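Local structure of glycerate dehydrogenase related protein (Thermoplasma acidophilum, 3GVX) at residues I40-Y44 with H62-I68; L93-N99 with P116-L120; L119-K123 with F144-V148. The protein probably reduces glyoxylate or hydroxypyruvate with NAD(P)H, as D-isomer specific 2-hydroxyacid dehydrogenases do. All coordinates share one frame; numbering follows the deposited sequence.

Contact 1 of 3, residues I40-Y44 with H62-I68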
loop_
_atom_site.group_PDB
_atom_site.type_symbol
_atom_site.label_atom_id
_atom_site.label_comp_id
_atom_site.label_asym_id
_atom_site.label_seq_id
_atom_site.Cartn_x
_atom_site.Cartn_y
_atom_site.Cartn_z
ATOM N N ILE B 40 -17.685 18.524 -19.761
ATOM C CA ILE B 40 -17.351 18.373 -21.157
ATOM C C ILE B 40 -16.175 17.468 -21.428
ATOM O O ILE B 40 -15.460 17.037 -20.532
ATOM C CB ILE B 40 -16.974 19.743 -21.763
ATOM C CG1 ILE B 40 -15.595 20.155 -21.241
ATOM C CG2 ILE B 40 -17.989 20.816 -21.354
ATOM C CD1 ILE B 40 -15.013 21.414 -21.878
ATOM N N LYS B 41 -15.985 17.206 -22.706
ATOM C CA LYS B 41 -14.848 16.453 -23.164
ATOM C C LYS B 41 -14.010 17.447 -23.951
ATOM O O LYS B 41 -12.944 17.844 -23.513
ATOM C CB LYS B 41 -15.279 15.298 -24.055
ATOM C CG LYS B 41 -16.036 14.227 -23.329
ATOM C CD LYS B 41 -16.219 13.032 -24.220
ATOM C CE LYS B 41 -16.949 11.931 -23.509
ATOM N NZ LYS B 41 -17.045 10.730 -24.381
ATOM N N ASP B 42 -14.534 17.887 -25.087
ATOM C CA ASP B 42 -13.816 18.808 -25.943
ATOM C C ASP B 42 -14.466 20.154 -26.161
ATOM O O ASP B 42 -13.790 21.139 -26.380
ATOM C CB ASP B 42 -13.572 18.145 -27.284
ATOM C CG ASP B 42 -12.827 16.841 -27.147
ATOM O OD1 ASP B 42 -12.929 15.990 -28.051
ATOM O OD2 ASP B 42 -12.131 16.659 -26.131
ATOM N N ARG B 43 -15.782 20.200 -26.112
ATOM C CA ARG B 43 -16.452 21.459 -26.330
ATOM C C ARG B 43 -17.398 21.871 -25.236
ATOM O O ARG B 43 -18.060 21.050 -24.615
ATOM C CB ARG B 43 -17.206 21.441 -27.661
ATOM C CG ARG B 43 -16.311 21.531 -28.882
ATOM C CD ARG B 43 -17.148 21.482 -30.158
ATOM N NE ARG B 43 -17.911 20.238 -30.258
ATOM C CZ ARG B 43 -17.386 19.048 -30.542
ATOM N NH1 ARG B 43 -16.084 18.930 -30.766
ATOM N NH2 ARG B 43 -18.167 17.973 -30.589
ATOM N N TYR B 44 -17.434 23.171 -25.001
ATOM C CA TYR B 44 -18.322 23.723 -24.015
ATOM C C TYR B 44 -19.297 24.560 -24.830
ATOM O O TYR B 44 -19.085 24.811 -26.020
ATOM C CB TYR B 44 -17.543 24.572 -22.987
ATOM C CG TYR B 44 -16.657 25.669 -23.577
ATOM C CD1 TYR B 44 -17.197 26.874 -24.014
ATOM C CD2 TYR B 44 -15.277 25.502 -23.684
ATOM C CE1 TYR B 44 -16.389 27.891 -24.561
ATOM C CE2 TYR B 44 -14.458 26.513 -24.224
ATOM C CZ TYR B 44 -15.026 27.707 -24.657
ATOM O OH TYR B 44 -14.233 28.705 -25.176
ATOM N N HIS B 62 -6.485 20.975 -25.394
ATOM C CA HIS B 62 -7.308 20.796 -26.599
ATOM C C HIS B 62 -8.605 21.599 -26.474
ATOM O O HIS B 62 -9.455 21.570 -27.357
ATOM C CB HIS B 62 -7.679 19.321 -26.802
ATOM C CG HIS B 62 -8.300 18.698 -25.600
ATOM N ND1 HIS B 62 -9.548 18.114 -25.630
ATOM C CD2 HIS B 62 -7.861 18.593 -24.332
ATOM C CE1 HIS B 62 -9.846 17.676 -24.420
ATOM N NE2 HIS B 62 -8.841 17.954 -23.611
ATOM N N ILE B 63 -8.774 22.291 -25.357
ATOM C CA ILE B 63 -9.971 23.077 -25.142
ATOM C C ILE B 63 -9.712 24.564 -25.429
ATOM O O ILE B 63 -8.647 25.108 -25.120
ATOM C CB ILE B 63 -10.490 22.885 -23.699
ATOM C CG1 ILE B 63 -10.948 21.436 -23.522
ATOM C CG2 ILE B 63 -11.607 23.872 -23.420
ATOM C CD1 ILE B 63 -11.063 20.968 -22.110
ATOM N N ASP B 64 -10.701 25.207 -26.040
ATOM C CA ASP B 64 -10.607 26.625 -26.367
ATOM C C ASP B 64 -10.684 27.514 -25.125
ATOM O O ASP B 64 -11.642 28.276 -24.923
ATOM C CB ASP B 64 -11.699 27.034 -27.359
ATOM C CG ASP B 64 -11.601 28.514 -27.743
ATOM O OD1 ASP B 64 -10.541 29.110 -27.477
ATOM O OD2 ASP B 64 -12.555 29.083 -28.303
ATOM N N VAL B 65 -9.644 27.406 -24.308
ATOM C CA VAL B 65 -9.505 28.149 -23.068
ATOM C C VAL B 65 -9.553 29.667 -23.236
ATOM O O VAL B 65 -10.189 30.350 -22.454
ATOM C CB VAL B 65 -8.185 27.779 -22.386
ATOM C CG1 VAL B 65 -8.112 28.440 -21.011
ATOM C CG2 VAL B 65 -8.044 26.252 -22.311
ATOM N N ASN B 66 -8.862 30.170 -24.252
ATOM C CA ASN B 66 -8.820 31.594 -24.558
ATOM C C ASN B 66 -10.236 32.125 -24.737
ATOM O O ASN B 66 -10.517 33.274 -24.442
ATOM C CB ASN B 66 -7.995 31.810 -25.837
ATOM C CG ASN B 66 -7.879 33.263 -26.236
ATOM O OD1 ASN B 66 -8.641 33.766 -27.075
ATOM N ND2 ASN B 66 -6.915 33.948 -25.646
ATOM N N GLY B 67 -11.127 31.257 -25.207
ATOM C CA GLY B 67 -12.510 31.624 -25.429
ATOM C C GLY B 67 -13.387 31.570 -24.191
ATOM O O GLY B 67 -14.571 31.870 -24.259
ATOM N N ILE B 68 -12.826 31.210 -23.046
ATOM C CA ILE B 68 -13.662 31.139 -21.861
ATOM C C ILE B 68 -13.722 32.472 -21.120
ATOM O O ILE B 68 -12.710 33.005 -20.691
ATOM C CB ILE B 68 -13.203 30.007 -20.906
ATOM C CG1 ILE B 68 -13.405 28.661 -21.608
ATOM C CG2 ILE B 68 -13.973 30.075 -19.605
ATOM C CD1 ILE B 68 -13.069 27.434 -20.769
HETATM O O HOH W 1 -13.514 24.016 -26.486
#

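Contact 2 of 3, residues L93-N99 with P116-L120. With K (potassium ion), chain C.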
loop_
_atom_site.group_PDB
_atom_site.type_symbol
_atom_site.label_atom_id
_atom_site.label_comp_id
_atom_site.label_asym_id
_atom_site.label_seq_id
_atom_site.Cartn_x
_atom_site.Cartn_y
_atom_site.Cartn_z
ATOM N N LEU B 93 7.651 -0.784 -4.440
ATOM C CA LEU B 93 8.196 -0.595 -3.112
ATOM C C LEU B 93 8.033 -1.841 -2.246
ATOM O O LEU B 93 9.002 -2.349 -1.683
ATOM C CB LEU B 93 7.493 0.583 -2.464
ATOM C CG LEU B 93 8.407 1.501 -1.662
ATOM C CD1 LEU B 93 7.738 2.868 -1.562
ATOM C CD2 LEU B 93 8.730 0.885 -0.306
ATOM N N LEU B 94 6.798 -2.326 -2.153
ATOM C CA LEU B 94 6.489 -3.514 -1.360
ATOM C C LEU B 94 7.001 -4.816 -1.983
ATOM O O LEU B 94 7.299 -5.762 -1.273
ATOM C CB LEU B 94 4.979 -3.593 -1.105
ATOM C CG LEU B 94 4.455 -2.493 -0.180
ATOM C CD1 LEU B 94 2.935 -2.430 -0.266
ATOM C CD2 LEU B 94 4.933 -2.756 1.242
ATOM N N ALA B 95 7.105 -4.851 -3.308
ATOM C CA ALA B 95 7.602 -6.045 -3.989
ATOM C C ALA B 95 9.005 -6.324 -3.488
ATOM O O ALA B 95 9.345 -7.447 -3.168
ATOM C CB ALA B 95 7.615 -5.845 -5.507
ATOM N N HIS B 96 9.798 -5.268 -3.414
ATOM C CA HIS B 96 11.170 -5.359 -2.929
ATOM C C HIS B 96 11.250 -5.525 -1.415
ATOM O O HIS B 96 11.975 -6.376 -0.926
ATOM C CB HIS B 96 11.973 -4.121 -3.362
ATOM C CG HIS B 96 13.348 -4.067 -2.789
ATOM N ND1 HIS B 96 14.228 -5.120 -2.871
ATOM C CD2 HIS B 96 13.986 -3.098 -2.088
ATOM C CE1 HIS B 96 15.347 -4.807 -2.241
ATOM N NE2 HIS B 96 15.224 -3.584 -1.758
ATOM N N ALA B 97 10.488 -4.726 -0.676
ATOM C CA ALA B 97 10.510 -4.814 0.773
ATOM C C ALA B 97 10.156 -6.192 1.315
ATOM O O ALA B 97 10.765 -6.638 2.264
ATOM C CB ALA B 97 9.604 -3.747 1.392
ATOM N N LYS B 98 9.201 -6.877 0.695
ATOM C CA LYS B 98 8.791 -8.207 1.160
ATOM C C LYS B 98 9.436 -9.355 0.384
ATOM O O LYS B 98 9.018 -10.511 0.494
ATOM C CB LYS B 98 7.253 -8.341 1.110
ATOM C CG LYS B 98 6.521 -7.138 1.677
ATOM C CD LYS B 98 6.921 -6.866 3.126
ATOM C CE LYS B 98 6.226 -5.632 3.670
ATOM N NZ LYS B 98 6.546 -5.353 5.100
ATOM N N ASN B 99 10.442 -9.009 -0.414
ATOM C CA ASN B 99 11.144 -10.000 -1.220
ATOM C C ASN B 99 10.131 -10.890 -1.911
ATOM O O ASN B 99 10.244 -12.110 -1.911
ATOM C CB ASN B 99 12.065 -10.840 -0.332
ATOM C CG ASN B 99 13.129 -10.004 0.346
ATOM O OD1 ASN B 99 13.456 -10.225 1.517
ATOM N ND2 ASN B 99 13.686 -9.042 -0.386
ATOM N N PRO B 116 13.829 -12.717 6.594
ATOM C CA PRO B 116 13.209 -11.470 7.022
ATOM C C PRO B 116 12.889 -10.505 5.894
ATOM O O PRO B 116 13.487 -10.548 4.817
ATOM C CB PRO B 116 14.219 -10.901 8.026
ATOM C CG PRO B 116 15.521 -11.504 7.580
ATOM C CD PRO B 116 15.125 -12.917 7.259
ATOM N N THR B 117 11.897 -9.665 6.159
ATOM C CA THR B 117 11.468 -8.675 5.211
ATOM C C THR B 117 11.645 -7.318 5.812
ATOM O O THR B 117 11.911 -7.175 7.004
ATOM C CB THR B 117 9.997 -8.868 4.811
ATOM O OG1 THR B 117 9.190 -8.907 5.987
ATOM C CG2 THR B 117 9.814 -10.153 4.015
ATOM N N THR B 118 11.503 -6.323 4.951
ATOM C CA THR B 118 11.631 -4.954 5.354
ATOM C C THR B 118 10.234 -4.400 5.547
ATOM O O THR B 118 9.298 -4.684 4.820
ATOM C CB THR B 118 12.367 -4.136 4.295
ATOM O OG1 THR B 118 13.707 -4.615 4.189
ATOM C CG2 THR B 118 12.377 -2.668 4.666
ATOM N N LEU B 119 10.116 -3.582 6.558
ATOM C CA LEU B 119 8.869 -2.964 6.894
ATOM C C LEU B 119 8.891 -1.498 6.569
ATOM O O LEU B 119 9.912 -0.849 6.732
ATOM C CB LEU B 119 8.701 -3.111 8.365
ATOM C CG LEU B 119 7.586 -3.755 9.126
ATOM C CD1 LEU B 119 7.593 -5.310 9.186
ATOM C CD2 LEU B 119 7.871 -3.137 10.455
ATOM N N LEU B 120 7.748 -0.971 6.171
ATOM C CA LEU B 120 7.670 0.435 5.846
ATOM C C LEU B 120 7.391 1.239 7.096
ATOM O O LEU B 120 7.930 2.327 7.290
ATOM C CB LEU B 120 6.576 0.675 4.824
ATOM C CG LEU B 120 6.848 -0.082 3.535
ATOM C CD1 LEU B 120 5.719 0.172 2.550
ATOM C CD2 LEU B 120 8.219 0.340 2.981
HETATM K K K C . 6.683 -9.845 5.468
HETATM O O HOH W 2 5.627 -7.536 6.321
#

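Contact 3 of 3, residues L119-K123 with F144-V148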
loop_
_atom_site.group_PDB
_atom_site.type_symbol
_atom_site.label_atom_id
_atom_site.label_comp_id
_atom_site.label_asym_id
_atom_site.label_seq_id
_atom_site.Cartn_x
_atom_site.Cartn_y
_atom_site.Cartn_z
ATOM N N LEU B 119 10.116 -3.582 6.558
ATOM C CA LEU B 119 8.869 -2.964 6.894
ATOM C C LEU B 119 8.891 -1.498 6.569
ATOM O O LEU B 119 9.912 -0.849 6.732
ATOM C CB LEU B 119 8.701 -3.111 8.365
ATOM C CG LEU B 119 7.586 -3.755 9.126
ATOM C CD1 LEU B 119 7.593 -5.310 9.186
ATOM C CD2 LEU B 119 7.871 -3.137 10.455
ATOM N N LEU B 120 7.748 -0.971 6.171
ATOM C CA LEU B 120 7.670 0.435 5.846
ATOM C C LEU B 120 7.391 1.239 7.096
ATOM O O LEU B 120 7.930 2.327 7.290
ATOM C CB LEU B 120 6.576 0.675 4.824
ATOM C CG LEU B 120 6.848 -0.082 3.535
ATOM C CD1 LEU B 120 5.719 0.172 2.550
ATOM C CD2 LEU B 120 8.219 0.340 2.981
ATOM N N TYR B 121 6.561 0.679 7.964
ATOM C CA TYR B 121 6.190 1.353 9.198
ATOM C C TYR B 121 7.354 1.968 9.978
ATOM O O TYR B 121 8.305 1.276 10.339
ATOM C CB TYR B 121 5.423 0.408 10.115
ATOM C CG TYR B 121 4.856 1.094 11.331
ATOM C CD1 TYR B 121 3.585 1.661 11.308
ATOM C CD2 TYR B 121 5.582 1.164 12.518
ATOM C CE1 TYR B 121 3.045 2.278 12.443
ATOM C CE2 TYR B 121 5.058 1.775 13.659
ATOM C CZ TYR B 121 3.786 2.325 13.614
ATOM O OH TYR B 121 3.240 2.882 14.741
ATOM N N GLY B 122 7.259 3.268 10.249
ATOM C CA GLY B 122 8.301 3.944 10.999
ATOM C C GLY B 122 9.455 4.479 10.172
ATOM O O GLY B 122 10.286 5.235 10.659
ATOM N N LYS B 123 9.503 4.107 8.908
ATOM C CA LYS B 123 10.572 4.588 8.067
ATOM C C LYS B 123 10.369 5.931 7.379
ATOM O O LYS B 123 9.251 6.404 7.204
ATOM C CB LYS B 123 10.938 3.511 7.063
ATOM C CG LYS B 123 11.788 2.464 7.710
ATOM C CD LYS B 123 11.653 1.164 7.015
ATOM C CE LYS B 123 12.769 0.239 7.429
ATOM N NZ LYS B 123 12.796 0.096 8.889
ATOM N N PHE B 144 0.583 4.193 5.876
ATOM C CA PHE B 144 1.478 3.081 6.195
ATOM C C PHE B 144 2.318 3.378 7.428
ATOM O O PHE B 144 3.123 2.558 7.852
ATOM C CB PHE B 144 2.388 2.753 4.994
ATOM C CG PHE B 144 1.784 1.796 4.014
ATOM C CD1 PHE B 144 1.707 0.451 4.302
ATOM C CD2 PHE B 144 1.276 2.236 2.806
ATOM C CE1 PHE B 144 1.138 -0.431 3.414
ATOM C CE2 PHE B 144 0.702 1.349 1.911
ATOM C CZ PHE B 144 0.633 0.014 2.221
ATOM N N GLY B 145 2.135 4.564 7.991
ATOM C CA GLY B 145 2.887 4.955 9.162
ATOM C C GLY B 145 4.282 5.470 8.861
ATOM O O GLY B 145 5.118 5.564 9.742
HETATM N N MSE B 146 4.542 5.836 7.621
HETATM C CA MSE B 146 5.866 6.323 7.268
HETATM C C MSE B 146 6.006 7.789 7.612
HETATM O O MSE B 146 5.022 8.491 7.761
HETATM C CB MSE B 146 6.112 6.126 5.775
HETATM C CG MSE B 146 5.670 4.764 5.268
HETATM SE SE MSE B 146 6.225 4.510 3.560
HETATM C CE MSE B 146 7.793 4.225 3.806
ATOM N N ARG B 147 7.245 8.237 7.718
ATOM C CA ARG B 147 7.562 9.626 7.989
ATOM C C ARG B 147 7.869 10.164 6.595
ATOM O O ARG B 147 8.475 9.465 5.785
ATOM C CB ARG B 147 8.793 9.686 8.896
ATOM C CG ARG B 147 9.335 11.062 9.187
ATOM C CD ARG B 147 10.622 10.952 10.036
ATOM N NE ARG B 147 11.059 12.253 10.521
ATOM C CZ ARG B 147 10.315 13.051 11.278
ATOM N NH1 ARG B 147 9.092 12.675 11.642
ATOM N NH2 ARG B 147 10.786 14.233 11.656
ATOM N N VAL B 148 7.467 11.393 6.298
ATOM C CA VAL B 148 7.701 11.922 4.962
ATOM C C VAL B 148 8.599 13.143 4.866
ATOM O O VAL B 148 8.408 14.140 5.547
ATOM C CB VAL B 148 6.355 12.198 4.250
ATOM C CG1 VAL B 148 6.589 12.879 2.910
ATOM C CG2 VAL B 148 5.596 10.870 4.064
#

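Contact 1 of 3, residues I40-Y44 with H62-I68
Y44 meets the 62-68 loop with CG set between its backbone N and carbonyl carbon (chi1 54°), a torsion that sends the ring out to D64 and I68. H62 has a similar first torsion (chi1 53°), which turns its imidazole to D42. Y44 makes the largest single share of the contact. Its OH donates a hydrogen bond of 2.6 Å to D64 O. The C=O...donor angle is 147°, and the donor lies only slightly out of the carbonyl plane. The phenol OH thus bonds to the carbonyl at the centre of an inverse gamma turn. Two isoleucines pack on the same ring. I63 brings CG2 to the ring edge, 4.0 Å from Y44 CE2. I68 comes in obliquely, with CG1 3.5 Å from Y44 CE2. G67 lies close to the hydroxyl; a CB there would clash with Y44 OH.

At the other end of the contact, D42 OD2 lies 3.0 Å from H62 ND1, at the edge of the imidazole. Carboxylate and ring planes are nearly perpendicular. I63 CG1 covers one face of that ring. H62 NE2 hydrogen-bonds G59 O and S57 OG. Between the two polar ends, I40 and I63 meet tip to tip, their CD1 atoms 4.0 Å apart. One water bridges the backbones, donating to D42 O and accepting from D64 N.

The contact joins two loops that follow the C-terminal ends of the neighbouring strands 37-40 and 52-55 of the five-stranded parallel sheet. Segment 40-44 starts on the last residue of strand 37-40 and runs on into the loop, and segment 62-68 runs between strands 52-55 and 73-75. I40, Y44 and I68 all rest on I53 of strand 52-55, and I68 also touches L74 of strand 73-75.

Contact 2 of 3, residues L93-N99 with P116-L120
A97 and K98 meet the loop 116-120 where a Schellman motif, with N99 as C-prime residue at positive phi, ends helix 79-97. The site lies in the Rossmann-type NAD-binding region.

Two hydrogen bonds join the segments. T118 N donates to A97 O at 2.8 Å and nearly straight (170°). K98 NZ returns a bond of 2.8 Å to T118 O. The lysine chain bends at chi2 (-58°), which folds it back over the loop. The same NZ forms a salt bridge with E87 of the second subunit and donates to a water. With an alanine in place of K98, T118 O would probably lose its NZ donor and E87 of the second subunit its charged partner.

Apolar contacts lie further back along the helix. L120 wedges its two methyls against the helix: CD1 on L94 CD2 and CD2 on L93 CD2, both tighter than usual.

A metal completes the contact. The potassium ion is also bound by H88 and V256 of the second subunit, so it bridges the dimer. From this chain T117 OG1 binds it at 2.7 Å, and the water held by K98 NZ is a further ligand.

Contact 3 of 3, residues L119-K123 with F144-V148
L120 and the selenomethionine M146 cross at a slant, with L120 CB 3.9 Å from M146 CE. The selenoether chain of M146 bends at its last torsion (chi3 75°), which curls the methyl back to the leucine. On another side, L120 CD1 sits over one face of the F144 ring, 4.4 Å from F144 CD1.

Y121 is turned differently. Its CG is anti to the backbone N (chi1 -173°), and the ring slants past F144 O and G145 CA, with CD1 4.0 Å from G145 CA. Its own CA makes a CA-H...O contact with F144 O. A CB on G145 would clash with Y121 CD1. G145 also has positive phi, where a CB would crowd the preceding carbonyl O.

The backbones are tied by two hydrogen bonds. G122 N, in the type II beta turn from L120 to K123, donates to G145 O at 3.2 Å, from well above the carbonyl plane. R147 N donates to K123 O at 2.8 Å and almost straight.

G145 ends helix 132-143 in a Schellman motif, and strand 147-151 follows. The turn leads into strand 124-128, the parallel neighbour of strand 147-151; with helix 132-143 between, the strands form a Rossmann-type beta-alpha-beta unit. F90 of helix 79-97 touches M146 and meets the F144 ring, while E87 of the second subunit hydrogen-bonds the backbone N of L120 and Y121.

How the contacts relate
Contact 1 comes first along the chain and stands apart. Its centre is about 46 Å from that of contact 2 and about 43 Å from that of contact 3, on the opposite side of the chain's centre. It belongs to the five-stranded sheet. Contacts 2 and 3 belong to the region of the seven-stranded, Rossmann-type sheet. Their centres are about 12 Å apart, and they share L119 and L120. They also touch through T118 with K123 and L94 with F144. The loop before strand 124-128 therefore ties helix 79-97 to the start of strand 147-151. Both contacts reach the second subunit, so this corner forms part of the dimer interface.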